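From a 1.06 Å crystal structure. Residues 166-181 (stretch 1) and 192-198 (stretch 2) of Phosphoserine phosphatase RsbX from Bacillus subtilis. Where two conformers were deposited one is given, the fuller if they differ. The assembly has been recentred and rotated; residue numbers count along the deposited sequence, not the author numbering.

Stretch 1 166-181: HLKKGQSVEEISNSLK
Stretch 2, residues 192-198: TYILGQL

Residues 192-198 form a strand, and helix 173-179 packs across it. The axes approach to 8.4 Å, and their N-to-C directions differ by 142°, so the helix runs roughly against the strand. The register is marked by Val-173 and Leu-195, whose CA atoms lie 5.9 Å apart. Helix 166-169 precedes; Gly-170 leaves helical geometry at phi/psi -68/143. Ser-172 (-157/166, chi1 p) is the N-cap: Glu-175 N donates to Ser-172 OG at 3.1 Å, and Ser-172 OG donates to Glu-175 OE1 at 2.7 Å.

The strand alternates. Tyr-193, Leu-195 and Gln-197 point toward the helical stretch. Thr-192, Ile-194 and Leu-198 make no contact with it.

Leu-195 (-106/144, chi1 m, chi2 t) covers the most surface. Its CD2 meets Ile-176 CG2 at 3.5 Å and Leu-167 CD2 at 4.1 Å. Its CD1 lies 3.5 Å from both Val-173 O and Ser-177 N, atoms already paired in a helical hydrogen bond.

Gln-197 (-124/121, chi1 t, chi2 t, chi3 -132°) reaches the loop that leads into the helix. Val-173 (chi1 m) packs its CG1 4.0 Å from Gln-197 CB and 3.8 Å from Leu-195 CB. Gln-197 NE2 lies 3.6 Å from Ser-172 CA. Gln-197 OE1 is 3.0 Å from Gln-171 O; both are acceptors, so this is not a hydrogen bond. Water 1 has its oxygen 3.2 Å from Gln-197 OE1 and 3.4 Å from Gly-170 O, the second contact weak. It could donate to either, but it has more acceptors in reach than protons.

Tyr-193 (-146/153, chi1 p, chi2 80°) closes the other end. Its OH hydrogen-bonds Ser-177 OG (chi1 t) at 2.7 Å, near the ring plane. Leu-180 CD1 covers one ring face, 4.2 Å from Tyr-193 CZ. Water 2 bridges Tyr-193 OH at 2.9 Å and Ser-177 O at 2.7 Å.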

# COMPACT_ATOMS: atom_id res chain seq x y z
N HIS A 166 11.19 11.69 -5.01
CA HIS A 166 10.24 12.37 -4.18
C HIS A 166 10.43 11.96 -2.72
O HIS A 166 10.31 12.77 -1.80
CB HIS A 166 8.80 12.07 -4.67
CG HIS A 166 8.53 12.64 -6.01
ND1 HIS A 166 7.95 13.88 -6.13
CD2 HIS A 166 8.75 12.17 -7.23
CE1 HIS A 166 7.84 14.14 -7.42
NE2 HIS A 166 8.31 13.12 -8.14
N LEU A 167 10.63 10.67 -2.49
CA LEU A 167 10.88 10.15 -1.12
C LEU A 167 12.15 10.74 -0.57
O LEU A 167 12.19 11.10 0.59
CB LEU A 167 10.97 8.64 -1.14
CG LEU A 167 9.69 7.89 -1.55
CD1 LEU A 167 10.00 6.39 -1.62
CD2 LEU A 167 8.63 8.07 -0.56
N LYS A 168 13.21 10.81 -1.37
CA LYS A 168 14.49 11.29 -0.86
C LYS A 168 14.39 12.75 -0.45
O LYS A 168 14.85 13.15 0.60
CB LYS A 168 15.51 11.12 -1.94
CG LYS A 168 16.85 11.71 -1.59
CD LYS A 168 17.95 11.30 -2.63
CE LYS A 168 19.27 11.94 -2.25
NZ LYS A 168 20.36 11.41 -3.10
N LYS A 169 13.80 13.59 -1.32
CA LYS A 169 13.79 15.04 -1.08
C LYS A 169 12.86 15.45 0.09
O LYS A 169 13.14 16.43 0.79
CB LYS A 169 13.45 15.80 -2.33
CG LYS A 169 14.54 15.70 -3.34
CD LYS A 169 14.33 16.53 -4.53
CE LYS A 169 13.17 15.97 -5.17
NZ LYS A 169 12.93 16.57 -6.53
N GLY A 170 11.73 14.78 0.25
CA GLY A 170 10.76 15.19 1.25
C GLY A 170 11.21 15.02 2.68
O GLY A 170 11.86 14.01 2.99
N GLN A 171 10.83 15.96 3.51
CA GLN A 171 11.16 15.90 4.90
C GLN A 171 10.08 15.42 5.80
O GLN A 171 10.27 15.30 6.99
CB GLN A 171 11.66 17.28 5.43
CG GLN A 171 12.90 17.80 4.81
CD GLN A 171 13.38 19.06 5.55
OE1 GLN A 171 14.05 18.92 6.60
NE2 GLN A 171 13.05 20.20 5.06
N SER A 172 8.87 15.21 5.22
CA SER A 172 7.71 14.77 5.97
C SER A 172 6.77 14.11 4.97
O SER A 172 6.85 14.38 3.76
CB SER A 172 7.06 15.98 6.62
OG SER A 172 6.47 16.82 5.66
N VAL A 173 5.78 13.39 5.46
CA VAL A 173 4.82 12.80 4.58
C VAL A 173 3.94 13.88 3.89
O VAL A 173 3.55 13.72 2.75
CB VAL A 173 3.98 11.70 5.20
CG1 VAL A 173 4.88 10.50 5.57
CG2 VAL A 173 3.17 12.14 6.42
N GLU A 174 3.63 14.98 4.59
CA GLU A 174 2.88 16.05 3.96
C GLU A 174 3.65 16.61 2.78
O GLU A 174 3.11 16.90 1.71
CB GLU A 174 2.56 17.17 4.95
CG GLU A 174 1.91 18.39 4.38
CD GLU A 174 1.47 19.34 5.48
OE1 GLU A 174 0.79 18.91 6.45
OE2 GLU A 174 1.84 20.51 5.47
N GLU A 175 4.93 16.86 2.99
CA GLU A 175 5.80 17.36 1.91
C GLU A 175 5.88 16.41 0.76
O GLU A 175 5.82 16.83 -0.40
CB GLU A 175 7.18 17.78 2.38
CG GLU A 175 7.15 19.05 3.20
CD GLU A 175 8.31 19.37 4.02
OE1 GLU A 175 8.47 18.57 4.99
OE2 GLU A 175 8.78 20.50 4.02
N ILE A 176 6.03 15.11 1.00
CA ILE A 176 6.10 14.16 -0.08
C ILE A 176 4.75 14.15 -0.82
O ILE A 176 4.74 14.09 -2.05
CB ILE A 176 6.46 12.74 0.44
CG1 ILE A 176 7.88 12.72 1.09
CG2 ILE A 176 6.48 11.76 -0.75
CD1 ILE A 176 8.16 11.53 1.98
N SER A 177 3.66 14.15 -0.09
CA SER A 177 2.36 14.18 -0.76
C SER A 177 2.22 15.41 -1.68
O SER A 177 1.82 15.34 -2.84
CB SER A 177 1.26 14.14 0.28
OG SER A 177 -0.01 14.07 -0.35
N ASN A 178 2.63 16.56 -1.14
CA ASN A 178 2.55 17.76 -1.94
C ASN A 178 3.46 17.68 -3.15
O ASN A 178 3.13 18.18 -4.26
CB ASN A 178 2.80 18.98 -1.07
CG ASN A 178 1.66 19.28 -0.11
OD1 ASN A 178 1.90 19.94 0.95
ND2 ASN A 178 0.47 18.78 -0.38
N SER A 179 4.62 17.02 -3.00
CA SER A 179 5.57 16.82 -4.10
C SER A 179 4.98 16.05 -5.26
O SER A 179 5.41 16.21 -6.42
CB SER A 179 6.78 16.08 -3.53
OG SER A 179 7.83 15.94 -4.43
N LEU A 180 4.01 15.19 -4.98
CA LEU A 180 3.34 14.34 -5.96
C LEU A 180 2.11 14.95 -6.57
O LEU A 180 1.47 14.31 -7.40
CB LEU A 180 2.93 13.00 -5.26
CG LEU A 180 4.11 12.12 -4.78
CD1 LEU A 180 3.57 11.00 -3.90
CD2 LEU A 180 4.94 11.61 -5.88
N LYS A 181 1.78 16.21 -6.21
CA LYS A 181 0.48 16.75 -6.61
C LYS A 181 0.31 16.75 -8.12
O LYS A 181 -0.84 16.51 -8.59
CB LYS A 181 0.35 18.16 -6.08
CG LYS A 181 -0.89 18.82 -6.58
CD LYS A 181 -1.24 20.10 -5.97
CE LYS A 181 -2.65 20.55 -6.51
NZ LYS A 181 -2.64 21.05 -7.96
N THR A 192 -4.59 5.85 -5.19
CA THR A 192 -4.42 5.64 -3.75
C THR A 192 -2.99 5.52 -3.44
O THR A 192 -2.27 4.77 -4.12
CB THR A 192 -5.19 4.38 -3.30
OG1 THR A 192 -6.54 4.45 -3.69
CG2 THR A 192 -5.14 4.22 -1.82
N TYR A 193 -2.54 6.20 -2.38
CA TYR A 193 -1.20 5.93 -1.88
C TYR A 193 -1.18 6.10 -0.39
O TYR A 193 -1.94 6.85 0.21
CB TYR A 193 -0.10 6.79 -2.57
CG TYR A 193 -0.21 8.28 -2.48
CD1 TYR A 193 0.18 8.98 -1.36
CD2 TYR A 193 -0.68 9.01 -3.56
CE1 TYR A 193 0.11 10.38 -1.34
CE2 TYR A 193 -0.72 10.38 -3.53
CZ TYR A 193 -0.34 11.07 -2.45
OH TYR A 193 -0.41 12.45 -2.47
N ILE A 194 -0.24 5.37 0.24
CA ILE A 194 0.09 5.49 1.64
C ILE A 194 1.55 5.87 1.72
O ILE A 194 2.39 5.19 1.16
CB ILE A 194 -0.16 4.20 2.42
CG1 ILE A 194 -1.60 3.73 2.35
CG2 ILE A 194 0.33 4.35 3.87
CD1 ILE A 194 -1.91 2.44 3.12
N LEU A 195 1.86 6.96 2.41
CA LEU A 195 3.19 7.41 2.71
C LEU A 195 3.52 7.14 4.17
O LEU A 195 2.67 7.38 5.05
CB LEU A 195 3.30 8.89 2.50
CG LEU A 195 3.22 9.34 1.05
CD1 LEU A 195 3.06 10.81 0.88
CD2 LEU A 195 4.70 8.93 0.35
N GLY A 196 4.76 6.79 4.47
CA GLY A 196 5.23 6.71 5.82
C GLY A 196 6.65 7.26 5.94
O GLY A 196 7.47 7.15 5.06
N GLN A 197 6.88 7.88 7.09
CA GLN A 197 8.20 8.34 7.51
C GLN A 197 8.47 7.68 8.86
O GLN A 197 7.70 7.89 9.80
CB GLN A 197 8.27 9.87 7.59
CG GLN A 197 9.59 10.35 8.16
CD GLN A 197 9.68 11.85 8.11
OE1 GLN A 197 10.72 12.36 7.64
NE2 GLN A 197 8.70 12.53 8.58
N LEU A 198 9.56 6.91 8.93
CA LEU A 198 9.86 6.05 10.10
C LEU A 198 10.96 6.66 10.93
O LEU A 198 12.04 7.03 10.41
CB LEU A 198 10.33 4.68 9.57
CG LEU A 198 9.21 3.87 8.93
CD1 LEU A 198 9.72 2.84 7.99
CD2 LEU A 198 8.37 3.19 10.05
O HOH W 1 13.35 13.19 5.99
O HOH W 2 -0.61 14.87 -3.97